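Protein p13 MTCP-1 (Homo sapiens, PDB 1A1X) binds the PH domains of the kinases AKT1 and AKT2, enhances their phosphorylation and activation, and is a proto-oncogene product of the TCL1 family. Local coordinates at residues G8-H13 with P74-M79; H17-Y22 with L62-P67; R28-V33 with A43-I48; W86-H91 with L100-L105. All coordinates share one frame; numbering follows the deposited sequence.

Contact 1: G8-H13 with P74-M79; sequences GAPPDH and PEERYM
Tyr78, on the strand 77-80 of the closed antiparallel barrel of the TCL1 family, reaches the prolines of 8-13, the loop that leads into the first strand. One hydrogen bond carries the polar side: Tyr78 OH gives its proton to Pro11 O at 2.7 Å, in the carbonyl plane and on a lone pair. Tyrosine suits the place, since its ring fills apolar space among Leu72, Leu100 and Leu102 while its hydroxyl satisfies a carbonyl at the far end. The apolar side comes from the methylenes of the two pyrrolidine rings, which lie round the phenol oxygen; Pro11, with no amide proton, offers the hydroxyl its carbonyl and ring carbons. Pro11 crosses the tyrosine at about a right angle, and Pro10 brings CB to 3.4 Å from Tyr78 OH. At the exposed margin Glu76 bends at chi2 (-46°), and its carboxylate comes up to the Pro10 ring, with Glu76 OE1 3.8 Å from Pro10 CG.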
loop_
_atom_site.group_PDB
_atom_site.type_symbol
_atom_site.label_atom_id
_atom_site.label_comp_id
_atom_site.label_asym_id
_atom_site.label_seq_id
_atom_site.Cartn_x
_atom_site.Cartn_y
_atom_site.Cartn_z
ATOM N N GLY A 8 -13.540 6.433 -0.856
ATOM C CA GLY A 8 -14.260 7.004 -1.979
ATOM C C GLY A 8 -13.495 6.967 -3.285
ATOM O O GLY A 8 -12.505 6.239 -3.418
ATOM N N ALA A 9 -13.942 7.785 -4.237
ATOM C CA ALA A 9 -13.332 7.841 -5.563
ATOM C C ALA A 9 -12.049 8.663 -5.657
ATOM O O ALA A 9 -11.880 9.670 -4.958
ATOM C CB ALA A 9 -14.346 8.345 -6.585
ATOM N N PRO A 10 -11.106 8.210 -6.499
ATOM C CA PRO A 10 -9.834 8.910 -6.692
ATOM C C PRO A 10 -10.078 10.138 -7.560
ATOM O O PRO A 10 -11.123 10.243 -8.203
ATOM C CB PRO A 10 -8.981 7.864 -7.417
ATOM C CG PRO A 10 -9.976 7.091 -8.187
ATOM C CD PRO A 10 -11.087 6.906 -7.187
ATOM N N PRO A 11 -9.147 11.107 -7.549
ATOM C CA PRO A 11 -9.356 12.296 -8.381
ATOM C C PRO A 11 -9.395 11.988 -9.880
ATOM O O PRO A 11 -8.662 11.136 -10.374
ATOM C CB PRO A 11 -8.168 13.192 -8.008
ATOM C CG PRO A 11 -7.124 12.237 -7.588
ATOM C CD PRO A 11 -7.905 11.232 -6.767
ATOM N N ASP A 12 -10.310 12.653 -10.578
ATOM C CA ASP A 12 -10.470 12.511 -12.018
ATOM C C ASP A 12 -9.186 12.949 -12.732
ATOM O O ASP A 12 -8.821 12.413 -13.782
ATOM C CB ASP A 12 -11.663 13.352 -12.470
ATOM C CG ASP A 12 -11.735 13.493 -13.960
ATOM O OD1 ASP A 12 -11.930 12.465 -14.651
ATOM O OD2 ASP A 12 -11.579 14.638 -14.438
ATOM N N HIS A 13 -8.521 13.949 -12.168
ATOM C CA HIS A 13 -7.265 14.428 -12.726
ATOM C C HIS A 13 -6.380 15.176 -11.736
ATOM O O HIS A 13 -6.841 15.674 -10.694
ATOM C CB HIS A 13 -7.492 15.253 -13.998
ATOM C CG HIS A 13 -8.295 16.497 -13.794
ATOM N ND1 HIS A 13 -9.577 16.640 -14.282
ATOM C CD2 HIS A 13 -7.976 17.681 -13.217
ATOM C CE1 HIS A 13 -10.010 17.861 -14.021
ATOM N NE2 HIS A 13 -9.058 18.514 -13.377
ATOM N N PRO A 74 -9.909 4.031 -17.364
ATOM C CA PRO A 74 -10.620 2.796 -16.982
ATOM C C PRO A 74 -9.700 1.722 -16.412
ATOM O O PRO A 74 -8.533 1.634 -16.798
ATOM C CB PRO A 74 -11.221 2.321 -18.308
ATOM C CG PRO A 74 -11.469 3.588 -19.043
ATOM C CD PRO A 74 -10.206 4.379 -18.768
ATOM N N GLU A 75 -10.243 0.903 -15.512
ATOM C CA GLU A 75 -9.499 -0.189 -14.879
ATOM C C GLU A 75 -8.552 0.306 -13.784
ATOM O O GLU A 75 -7.445 -0.213 -13.618
ATOM C CB GLU A 75 -8.709 -0.995 -15.924
ATOM C CG GLU A 75 -9.526 -1.482 -17.112
ATOM C CD GLU A 75 -10.656 -2.393 -16.698
ATOM O OE1 GLU A 75 -10.379 -3.423 -16.051
ATOM O OE2 GLU A 75 -11.822 -2.080 -17.014
ATOM N N GLU A 76 -8.999 1.308 -13.035
ATOM C CA GLU A 76 -8.226 1.884 -11.946
ATOM C C GLU A 76 -6.767 2.159 -12.242
ATOM O O GLU A 76 -5.862 1.515 -11.718
ATOM C CB GLU A 76 -8.381 1.059 -10.668
ATOM C CG GLU A 76 -9.771 1.190 -10.054
ATOM C CD GLU A 76 -10.254 2.644 -9.999
ATOM O OE1 GLU A 76 -9.969 3.334 -8.992
ATOM O OE2 GLU A 76 -10.913 3.100 -10.967
ATOM N N ARG A 77 -6.558 3.132 -13.106
ATOM C CA ARG A 77 -5.227 3.558 -13.479
ATOM C C ARG A 77 -5.316 4.947 -14.075
ATOM O O ARG A 77 -6.411 5.447 -14.335
ATOM C CB ARG A 77 -4.573 2.558 -14.439
ATOM C CG ARG A 77 -5.408 2.164 -15.601
ATOM C CD ARG A 77 -5.019 0.777 -16.078
ATOM N NE ARG A 77 -5.693 0.478 -17.335
ATOM C CZ ARG A 77 -5.291 -0.440 -18.205
ATOM N NH1 ARG A 77 -4.211 -1.176 -17.955
ATOM N NH2 ARG A 77 -5.931 -0.569 -19.360
ATOM N N TYR A 78 -4.169 5.606 -14.188
ATOM C CA TYR A 78 -4.105 6.955 -14.733
ATOM C C TYR A 78 -3.269 6.997 -15.991
ATOM O O TYR A 78 -2.281 6.273 -16.113
ATOM C CB TYR A 78 -3.469 7.909 -13.727
ATOM C CG TYR A 78 -4.358 8.321 -12.583
ATOM C CD1 TYR A 78 -5.172 9.448 -12.682
ATOM C CD2 TYR A 78 -4.368 7.601 -11.393
ATOM C CE1 TYR A 78 -5.976 9.849 -11.622
ATOM C CE2 TYR A 78 -5.165 7.991 -10.331
ATOM C CZ TYR A 78 -5.967 9.113 -10.449
ATOM O OH TYR A 78 -6.771 9.486 -9.396
ATOM N N MET A 79 -3.687 7.825 -16.939
ATOM C CA MET A 79 -2.918 8.009 -18.153
ATOM C C MET A 79 -2.309 9.401 -18.018
ATOM O O MET A 79 -3.020 10.353 -17.705
ATOM C CB MET A 79 -3.793 7.942 -19.408
ATOM C CG MET A 79 -2.971 8.145 -20.684
ATOM S SD MET A 79 -3.883 8.042 -22.216
ATOM C CE MET A 79 -3.731 6.323 -22.576
#

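Contact 2: H17-Y22 with L62-P67; sequences HQEGIY and LTSQLP
Tyr22 and Glu19 reach from the start of strand 21-24 and the turn before it to Ser64, Leu66 and Pro67, in the loop that leads to strand 69-73. The CB of Tyr22 points toward that loop, and chi1 of -66° sets CG anti to the carbonyl carbon. Farther out, Tyr22 CE2 and CZ both lie near the carbonyl oxygen of Pro67, which sits at the ring edge. At the tip, Tyr22 OH donates to Pro67 O over 2.5 Å, a short bond in the carbonyl plane. The same hydroxyl oxygen packs against Leu66 CB at 3.1 Å, while Trp70, Leu14 and Val16 border the phenol: an aromatic residue with one polar end fits this buried place.

The second grip is more exposed. Ser64 OG, anti to its backbone N (chi1 180°), donates to Glu19 OE1 at 2.6 Å and meets it from well above the carboxylate plane. It also accepts from Leu66 N at 3.2 Å, closing an ST turn. Glu19 belongs to a type II beta turn, Gln18 to Ile21, in which Gly20 takes up a positive phi of 84° that suits glycine. Serine thus serves as both donor and acceptor, one small hydroxyl tying the loop to itself and to the turn; the nearby proton donor would be expected to favour the ionised carboxylate of Glu19.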
loop_
_atom_site.group_PDB
_atom_site.type_symbol
_atom_site.label_atom_id
_atom_site.label_comp_id
_atom_site.label_asym_id
_atom_site.label_seq_id
_atom_site.Cartn_x
_atom_site.Cartn_y
_atom_site.Cartn_z
ATOM N N HIS A 17 1.673 21.760 -10.416
ATOM C CA HIS A 17 1.760 23.197 -10.168
ATOM C C HIS A 17 3.238 23.526 -10.060
ATOM O O HIS A 17 3.771 24.389 -10.767
ATOM C CB HIS A 17 1.058 23.587 -8.875
ATOM C CG HIS A 17 1.000 25.062 -8.668
ATOM N ND1 HIS A 17 0.108 25.867 -9.340
ATOM C CD2 HIS A 17 1.776 25.890 -7.935
ATOM C CE1 HIS A 17 0.341 27.129 -9.034
ATOM N NE2 HIS A 17 1.350 27.170 -8.183
ATOM N N GLN A 18 3.887 22.789 -9.174
ATOM C CA GLN A 18 5.303 22.896 -8.920
ATOM C C GLN A 18 5.754 21.443 -8.881
ATOM O O GLN A 18 4.931 20.547 -8.673
ATOM C CB GLN A 18 5.517 23.555 -7.567
ATOM C CG GLN A 18 6.937 23.914 -7.268
ATOM C CD GLN A 18 7.076 24.561 -5.913
ATOM O OE1 GLN A 18 6.950 23.895 -4.881
ATOM N NE2 GLN A 18 7.337 25.870 -5.904
ATOM N N GLU A 19 7.042 21.199 -9.090
ATOM C CA GLU A 19 7.569 19.838 -9.082
ATOM C C GLU A 19 7.088 19.091 -7.845
ATOM O O GLU A 19 7.319 19.537 -6.728
ATOM C CB GLU A 19 9.105 19.865 -9.098
ATOM C CG GLU A 19 9.762 19.012 -10.190
ATOM C CD GLU A 19 9.900 17.545 -9.815
ATOM O OE1 GLU A 19 8.937 16.769 -10.001
ATOM O OE2 GLU A 19 10.989 17.165 -9.346
ATOM N N GLY A 20 6.363 17.998 -8.055
ATOM C CA GLY A 20 5.869 17.209 -6.940
ATOM C C GLY A 20 4.567 17.644 -6.286
ATOM O O GLY A 20 4.050 16.932 -5.418
ATOM N N ILE A 21 4.047 18.815 -6.661
ATOM C CA ILE A 21 2.791 19.294 -6.090
ATOM C C ILE A 21 1.759 19.433 -7.197
ATOM O O ILE A 21 1.960 20.160 -8.174
ATOM C CB ILE A 21 2.964 20.627 -5.326
ATOM C CG1 ILE A 21 4.007 20.462 -4.222
ATOM C CG2 ILE A 21 1.626 21.050 -4.676
ATOM C CD1 ILE A 21 4.290 21.733 -3.439
ATOM N N TYR A 22 0.672 18.687 -7.045
ATOM C CA TYR A 22 -0.407 18.651 -8.006
ATOM C C TYR A 22 -1.691 19.214 -7.425
ATOM O O TYR A 22 -1.812 19.405 -6.219
ATOM C CB TYR A 22 -0.652 17.197 -8.430
ATOM C CG TYR A 22 0.497 16.580 -9.203
ATOM C CD1 TYR A 22 1.669 16.180 -8.556
ATOM C CD2 TYR A 22 0.427 16.434 -10.584
ATOM C CE1 TYR A 22 2.742 15.655 -9.277
ATOM C CE2 TYR A 22 1.486 15.913 -11.312
ATOM C CZ TYR A 22 2.639 15.528 -10.656
ATOM O OH TYR A 22 3.688 15.024 -11.383
ATOM N N LEU A 62 10.428 19.396 -17.651
ATOM C CA LEU A 62 10.755 18.424 -18.699
ATOM C C LEU A 62 11.624 17.263 -18.216
ATOM O O LEU A 62 11.519 16.145 -18.718
ATOM C CB LEU A 62 11.473 19.104 -19.876
ATOM C CG LEU A 62 10.800 20.155 -20.770
ATOM C CD1 LEU A 62 11.844 20.676 -21.738
ATOM C CD2 LEU A 62 9.616 19.581 -21.534
ATOM N N THR A 63 12.477 17.535 -17.242
ATOM C CA THR A 63 13.390 16.527 -16.720
ATOM C C THR A 63 12.867 15.670 -15.567
ATOM O O THR A 63 13.475 14.651 -15.228
ATOM C CB THR A 63 14.702 17.185 -16.273
ATOM O OG1 THR A 63 14.428 18.167 -15.258
ATOM C CG2 THR A 63 15.386 17.851 -17.468
ATOM N N SER A 64 11.746 16.081 -14.979
ATOM C CA SER A 64 11.142 15.373 -13.853
ATOM C C SER A 64 10.740 13.932 -14.149
ATOM O O SER A 64 10.417 13.594 -15.284
ATOM C CB SER A 64 9.918 16.147 -13.359
ATOM O OG SER A 64 9.304 15.484 -12.268
ATOM N N GLN A 65 10.761 13.088 -13.120
ATOM C CA GLN A 65 10.357 11.683 -13.262
ATOM C C GLN A 65 8.821 11.555 -13.251
ATOM O O GLN A 65 8.257 10.572 -13.736
ATOM C CB GLN A 65 10.960 10.834 -12.136
ATOM C CG GLN A 65 12.479 10.738 -12.180
ATOM C CD GLN A 65 13.025 9.857 -11.078
ATOM O OE1 GLN A 65 13.155 10.288 -9.937
ATOM N NE2 GLN A 65 13.328 8.611 -11.408
ATOM N N LEU A 66 8.167 12.553 -12.669
ATOM C CA LEU A 66 6.709 12.622 -12.574
ATOM C C LEU A 66 6.161 13.422 -13.763
ATOM O O LEU A 66 6.828 14.331 -14.276
ATOM C CB LEU A 66 6.301 13.284 -11.250
ATOM C CG LEU A 66 6.062 12.412 -10.013
ATOM C CD1 LEU A 66 6.535 10.985 -10.228
ATOM C CD2 LEU A 66 6.728 13.048 -8.802
ATOM N N PRO A 67 4.922 13.125 -14.184
ATOM C CA PRO A 67 4.299 13.814 -15.317
ATOM C C PRO A 67 3.661 15.162 -15.023
ATOM O O PRO A 67 3.483 15.551 -13.865
ATOM C CB PRO A 67 3.258 12.801 -15.783
ATOM C CG PRO A 67 2.776 12.228 -14.488
ATOM C CD PRO A 67 4.053 12.045 -13.678
#

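Contact 3: R28-V33 with A43-I48; sequences RTWVAV and ARVQQI
Gln47 and Trp30 meet through torsions that extend what the backbone begins: the backbone sets Gln47 CB over the indole, chi1 of -153° carries CG on over the ring, anti to the backbone N, and the bend at chi2 (-77°) turns CD off toward Thr29. Gln47 CB stands 3.5 Å from the centroid of the six-membered ring of Trp30, almost on its normal, a CH-pi contact, and Gln47 CG comes within 3.4 Å of Trp30 CE2. Glutamine suits the place by combining methylenes for the ring with an amide that continues past it: Gln47 NE2 donates to Thr29 O at 2.8 Å, nearly straight at 174° and in the amide plane. Thr29 OG1 in turn donates to Ile48 O at 2.8 Å and is also hydrogen-bonded with Val50 N, extending the pairing beyond the regular strand bonds.

Those bonds make an antiparallel hairpin, with Val31 facing Gln46 and Val33 facing Arg44 as hydrogen-bonded pairs. Between them, Ala32 and Val45 form a non-hydrogen-bonded pair directed to the barrel interior, where the small Ala32 CB packs against Val45 CG1 at 4.0 Å. Strand 29-36 also bonds to strand 21-24, whose Asp24 accepts a hydrogen bond from Trp30 NE1 and forms a salt bridge with Arg28. On the other flank, strand 41-46 continues the sheet into strand 97-104, and Trp30 packs on its Gln98 and Leu100.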
loop_
_atom_site.group_PDB
_atom_site.type_symbol
_atom_site.label_atom_id
_atom_site.label_comp_id
_atom_site.label_asym_id
_atom_site.label_seq_id
_atom_site.Cartn_x
_atom_site.Cartn_y
_atom_site.Cartn_z
ATOM N N ARG A 28 -7.725 21.042 -4.715
ATOM C CA ARG A 28 -7.018 20.529 -3.555
ATOM C C ARG A 28 -5.614 20.112 -3.983
ATOM O O ARG A 28 -5.408 19.620 -5.093
ATOM C CB ARG A 28 -7.753 19.326 -2.974
ATOM C CG ARG A 28 -9.109 19.660 -2.408
ATOM C CD ARG A 28 -9.755 18.427 -1.865
ATOM N NE ARG A 28 -9.778 17.380 -2.874
ATOM C CZ ARG A 28 -10.213 16.145 -2.660
ATOM N NH1 ARG A 28 -10.665 15.796 -1.460
ATOM N NH2 ARG A 28 -10.190 15.256 -3.647
ATOM N N THR A 29 -4.643 20.331 -3.107
ATOM C CA THR A 29 -3.271 19.970 -3.424
ATOM C C THR A 29 -2.906 18.550 -2.987
ATOM O O THR A 29 -3.410 18.034 -1.986
ATOM C CB THR A 29 -2.267 20.975 -2.831
ATOM O OG1 THR A 29 -2.502 21.116 -1.431
ATOM C CG2 THR A 29 -2.407 22.324 -3.501
ATOM N N TRP A 30 -2.063 17.912 -3.792
ATOM C CA TRP A 30 -1.579 16.564 -3.544
ATOM C C TRP A 30 -0.071 16.625 -3.665
ATOM O O TRP A 30 0.444 17.289 -4.561
ATOM C CB TRP A 30 -2.114 15.614 -4.601
ATOM C CG TRP A 30 -3.559 15.313 -4.480
ATOM C CD1 TRP A 30 -4.600 16.131 -4.819
ATOM C CD2 TRP A 30 -4.141 14.090 -4.017
ATOM N NE1 TRP A 30 -5.793 15.490 -4.600
ATOM C CE2 TRP A 30 -5.542 14.234 -4.108
ATOM C CE3 TRP A 30 -3.615 12.883 -3.536
ATOM C CZ2 TRP A 30 -6.428 13.215 -3.738
ATOM C CZ3 TRP A 30 -4.498 11.866 -3.171
ATOM C CH2 TRP A 30 -5.888 12.041 -3.275
ATOM N N VAL A 31 0.640 15.996 -2.734
ATOM C CA VAL A 31 2.101 15.978 -2.766
ATOM C C VAL A 31 2.537 14.605 -3.274
ATOM O O VAL A 31 2.120 13.571 -2.732
ATOM C CB VAL A 31 2.710 16.231 -1.358
ATOM C CG1 VAL A 31 4.223 16.084 -1.399
ATOM C CG2 VAL A 31 2.336 17.627 -0.857
ATOM N N ALA A 32 3.351 14.596 -4.325
ATOM C CA ALA A 32 3.823 13.344 -4.901
ATOM C C ALA A 32 5.309 13.102 -4.675
ATOM O O ALA A 32 6.132 13.990 -4.892
ATOM C CB ALA A 32 3.497 13.289 -6.391
ATOM N N VAL A 33 5.638 11.900 -4.210
ATOM C CA VAL A 33 7.019 11.524 -3.981
ATOM C C VAL A 33 7.341 10.277 -4.797
ATOM O O VAL A 33 6.474 9.439 -5.041
ATOM C CB VAL A 33 7.340 11.256 -2.476
ATOM C CG1 VAL A 33 7.119 12.508 -1.651
ATOM C CG2 VAL A 33 6.523 10.094 -1.934
ATOM N N ALA A 43 4.906 6.105 -7.473
ATOM C CA ALA A 43 4.720 7.457 -6.970
ATOM C C ALA A 43 3.694 7.338 -5.856
ATOM O O ALA A 43 2.674 6.691 -6.024
ATOM C CB ALA A 43 4.204 8.376 -8.064
ATOM N N ARG A 44 4.013 7.878 -4.690
ATOM C CA ARG A 44 3.095 7.848 -3.563
ATOM C C ARG A 44 2.564 9.274 -3.499
ATOM O O ARG A 44 3.329 10.224 -3.381
ATOM C CB ARG A 44 3.831 7.458 -2.282
ATOM C CG ARG A 44 2.915 7.196 -1.099
ATOM C CD ARG A 44 3.560 6.210 -0.140
ATOM N NE ARG A 44 4.857 6.678 0.320
ATOM C CZ ARG A 44 5.042 7.508 1.341
ATOM N NH1 ARG A 44 4.007 7.974 2.027
ATOM N NH2 ARG A 44 6.271 7.859 1.683
ATOM N N VAL A 45 1.257 9.420 -3.663
ATOM C CA VAL A 45 0.641 10.741 -3.696
ATOM C C VAL A 45 -0.359 10.896 -2.562
ATOM O O VAL A 45 -1.294 10.101 -2.431
ATOM C CB VAL A 45 -0.075 10.982 -5.067
ATOM C CG1 VAL A 45 -0.258 12.456 -5.311
ATOM C CG2 VAL A 45 0.709 10.336 -6.222
ATOM N N GLN A 46 -0.149 11.926 -1.746
ATOM C CA GLN A 46 -1.012 12.202 -0.607
ATOM C C GLN A 46 -1.677 13.572 -0.679
ATOM O O GLN A 46 -1.043 14.574 -1.029
ATOM C CB GLN A 46 -0.219 12.088 0.700
ATOM C CG GLN A 46 0.268 10.686 1.006
ATOM C CD GLN A 46 0.953 10.602 2.348
ATOM O OE1 GLN A 46 1.209 11.618 2.979
ATOM N NE2 GLN A 46 1.254 9.383 2.793
ATOM N N GLN A 47 -2.956 13.603 -0.311
ATOM C CA GLN A 47 -3.738 14.831 -0.316
ATOM C C GLN A 47 -3.449 15.606 0.963
ATOM O O GLN A 47 -4.029 15.346 2.018
ATOM C CB GLN A 47 -5.234 14.512 -0.442
ATOM C CG GLN A 47 -6.066 15.621 -1.080
ATOM C CD GLN A 47 -6.341 16.764 -0.131
ATOM O OE1 GLN A 47 -7.280 16.697 0.662
ATOM N NE2 GLN A 47 -5.527 17.816 -0.197
ATOM N N ILE A 48 -2.497 16.520 0.855
ATOM C CA ILE A 48 -2.087 17.365 1.961
ATOM C C ILE A 48 -2.111 18.810 1.482
ATOM O O ILE A 48 -1.651 19.118 0.375
ATOM C CB ILE A 48 -0.658 16.996 2.437
ATOM C CG1 ILE A 48 -0.633 15.541 2.934
ATOM C CG2 ILE A 48 -0.182 17.966 3.538
ATOM C CD1 ILE A 48 0.757 15.027 3.315
#

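Contact 4: W86-H91 with L100-L105; sequences WQIQHH and LLLKLL
Trp86 and Leu104 form a close-packed end of the hairpin of strands 85-94 and 97-104. Leu104 CD1 lies over one face of the indole, 3.7 Å from the centroid of the five-membered ring in a CH-pi contact, while Leu102 CB approaches Trp86 CE3 at 3.9 Å. Next along this face, Ile88 and Leu102 lie side by side, with Ile88 CG1 3.7 Å from Leu102 CD2; large apolar chains suit Trp86, Leu100 and Leu102, which are buried. Leu100 CD2 also meets one face of the His91 imidazole.

The contact thins out at a partly exposed end, where Gln87 CB and Leu105 CD1 are 3.9 Å apart. The other face of the hairpin is turned to the second subunit. Gln89 and His90 both oppose Leu101, a classic beta bulge: Gln89 N donates to Leu101 O at 2.7 Å, and Leu101 N to His90 O. Leu101 CB sits over the centre of the His90 ring. Long chains with polar ends suit Gln89 and Lys103: their methylenes pack together, while Glu5 of the second subunit makes a salt bridge with Lys103 NZ and a hydrogen bond with Gln89 NE2. Gly4 O of that subunit accepts from Lys103 NZ, and Gln89 OE1 from Arg42 NE of its own chain.

Within the barrel, strand 85-94 bonds on its other flank to strand 77-80 and strand 97-104 to strand 41-46; Trp86 meets Trp70 edge-to-face and donates through NE1 to Asp80.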
loop_
_atom_site.group_PDB
_atom_site.type_symbol
_atom_site.label_atom_id
_atom_site.label_comp_id
_atom_site.label_asym_id
_atom_site.label_seq_id
_atom_site.Cartn_x
_atom_site.Cartn_y
_atom_site.Cartn_z
ATOM N N TRP A 86 -0.428 4.365 -15.391
ATOM C CA TRP A 86 0.017 4.198 -14.015
ATOM C C TRP A 86 -1.066 3.424 -13.286
ATOM O O TRP A 86 -2.204 3.871 -13.215
ATOM C CB TRP A 86 0.211 5.554 -13.337
ATOM C CG TRP A 86 1.295 6.387 -13.938
ATOM C CD1 TRP A 86 1.285 6.977 -15.173
ATOM C CD2 TRP A 86 2.540 6.753 -13.328
ATOM N NE1 TRP A 86 2.443 7.686 -15.365
ATOM C CE2 TRP A 86 3.233 7.569 -14.252
ATOM C CE3 TRP A 86 3.137 6.476 -12.089
ATOM C CZ2 TRP A 86 4.497 8.112 -13.980
ATOM C CZ3 TRP A 86 4.390 7.018 -11.815
ATOM C CH2 TRP A 86 5.056 7.826 -12.757
ATOM N N GLN A 87 -0.714 2.256 -12.768
ATOM C CA GLN A 87 -1.661 1.411 -12.055
ATOM C C GLN A 87 -1.897 1.911 -10.637
ATOM O O GLN A 87 -0.946 2.232 -9.935
ATOM C CB GLN A 87 -1.109 -0.023 -11.983
ATOM C CG GLN A 87 -2.031 -1.023 -11.300
ATOM C CD GLN A 87 -3.302 -1.277 -12.095
ATOM O OE1 GLN A 87 -3.246 -1.694 -13.256
ATOM N NE2 GLN A 87 -4.455 -1.030 -11.477
ATOM N N ILE A 88 -3.155 2.017 -10.221
ATOM C CA ILE A 88 -3.431 2.426 -8.847
ATOM C C ILE A 88 -3.296 1.132 -8.043
ATOM O O ILE A 88 -4.122 0.233 -8.177
ATOM C CB ILE A 88 -4.863 2.987 -8.668
ATOM C CG1 ILE A 88 -5.031 4.307 -9.427
ATOM C CG2 ILE A 88 -5.160 3.220 -7.185
ATOM C CD1 ILE A 88 -6.481 4.805 -9.473
ATOM N N GLN A 89 -2.210 0.998 -7.286
ATOM C CA GLN A 89 -1.991 -0.208 -6.485
ATOM C C GLN A 89 -2.785 -0.171 -5.190
ATOM O O GLN A 89 -3.187 -1.212 -4.663
ATOM C CB GLN A 89 -0.509 -0.440 -6.247
ATOM C CG GLN A 89 0.245 -0.565 -7.549
ATOM C CD GLN A 89 1.578 -1.227 -7.361
ATOM O OE1 GLN A 89 2.530 -0.605 -6.914
ATOM N NE2 GLN A 89 1.652 -2.507 -7.693
ATOM N N HIS A 90 -2.963 1.031 -4.652
ATOM C CA HIS A 90 -3.809 1.209 -3.478
ATOM C C HIS A 90 -4.260 2.656 -3.300
ATOM O O HIS A 90 -3.604 3.593 -3.762
ATOM C CB HIS A 90 -3.244 0.551 -2.199
ATOM C CG HIS A 90 -2.220 1.360 -1.465
ATOM N ND1 HIS A 90 -2.340 2.717 -1.257
ATOM C CD2 HIS A 90 -1.090 0.983 -0.827
ATOM C CE1 HIS A 90 -1.328 3.140 -0.523
ATOM N NE2 HIS A 90 -0.555 2.107 -0.250
ATOM N N HIS A 91 -5.450 2.801 -2.733
ATOM C CA HIS A 91 -6.065 4.093 -2.474
ATOM C C HIS A 91 -6.688 3.956 -1.098
ATOM O O HIS A 91 -7.755 3.369 -0.937
ATOM C CB HIS A 91 -7.145 4.379 -3.521
ATOM C CG HIS A 91 -7.857 5.685 -3.327
ATOM N ND1 HIS A 91 -9.089 5.945 -3.886
ATOM C CD2 HIS A 91 -7.498 6.810 -2.666
ATOM C CE1 HIS A 91 -9.458 7.176 -3.579
ATOM N NE2 HIS A 91 -8.510 7.723 -2.841
ATOM N N LEU A 100 -2.624 7.739 -2.584
ATOM C CA LEU A 100 -2.667 6.954 -3.814
ATOM C C LEU A 100 -1.285 6.380 -3.991
ATOM O O LEU A 100 -0.299 7.059 -3.710
ATOM C CB LEU A 100 -2.970 7.831 -5.029
ATOM C CG LEU A 100 -4.392 8.317 -5.300
ATOM C CD1 LEU A 100 -4.361 9.345 -6.419
ATOM C CD2 LEU A 100 -5.282 7.146 -5.668
ATOM N N LEU A 101 -1.216 5.101 -4.355
ATOM C CA LEU A 101 0.062 4.460 -4.630
ATOM C C LEU A 101 -0.015 4.052 -6.097
ATOM O O LEU A 101 -0.761 3.133 -6.463
ATOM C CB LEU A 101 0.321 3.240 -3.737
ATOM C CG LEU A 101 1.721 2.663 -4.002
ATOM C CD1 LEU A 101 2.780 3.676 -3.591
ATOM C CD2 LEU A 101 1.917 1.333 -3.277
ATOM N N LEU A 102 0.731 4.781 -6.928
ATOM C CA LEU A 102 0.765 4.577 -8.378
ATOM C C LEU A 102 2.015 3.864 -8.868
ATOM O O LEU A 102 3.118 4.139 -8.408
ATOM C CB LEU A 102 0.678 5.930 -9.091
ATOM C CG LEU A 102 -0.499 6.833 -8.739
ATOM C CD1 LEU A 102 -0.413 8.151 -9.513
ATOM C CD2 LEU A 102 -1.789 6.102 -9.050
ATOM N N LYS A 103 1.839 3.000 -9.858
ATOM C CA LYS A 103 2.955 2.266 -10.419
ATOM C C LYS A 103 3.000 2.474 -11.924
ATOM O O LYS A 103 2.037 2.161 -12.625
ATOM C CB LYS A 103 2.819 0.772 -10.105
ATOM C CG LYS A 103 4.009 -0.073 -10.569
ATOM C CD LYS A 103 3.813 -1.533 -10.239
ATOM C CE LYS A 103 4.997 -2.336 -10.703
ATOM N NZ LYS A 103 4.906 -3.754 -10.285
ATOM N N LEU A 104 4.115 3.003 -12.415
ATOM C CA LEU A 104 4.277 3.237 -13.849
ATOM C C LEU A 104 4.460 1.908 -14.565
ATOM O O LEU A 104 5.401 1.170 -14.285
ATOM C CB LEU A 104 5.476 4.149 -14.120
ATOM C CG LEU A 104 5.772 4.386 -15.597
ATOM C CD1 LEU A 104 4.557 4.982 -16.298
ATOM C CD2 LEU A 104 6.974 5.288 -15.725
ATOM N N LEU A 105 3.529 1.600 -15.457
ATOM C CA LEU A 105 3.549 0.362 -16.217
ATOM C C LEU A 105 4.302 0.533 -17.536
ATOM O O LEU A 105 4.417 1.649 -18.052
ATOM C CB LEU A 105 2.113 -0.082 -16.497
ATOM C CG LEU A 105 1.232 -0.354 -15.274
ATOM C CD1 LEU A 105 -0.192 -0.654 -15.731
ATOM C CD2 LEU A 105 1.786 -1.512 -14.480
#

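How the contacts relate
All four contacts belong to one eight-stranded antiparallel barrel. Contact 3 is nested along the chain inside the loop closed by contact 2, which lies within that closed by contact 1; contact 4 follows in series. Contacts 3 and 4 are hairpins with centres about 13 Å apart, joined by the bonding of strands 41-46 and 97-104. Contact 2 flanks contact 3 through strands 21-24 and 29-36, its centre about 11 Å away, and contact 1 flanks contact 4 through strands 77-80 and 85-94, about 10 Å away. Contacts 1 and 2, about 19 Å apart between centres, lie on opposite sides of the chain's centre, each joining an early segment to a later one, consistent with a compact closed barrel.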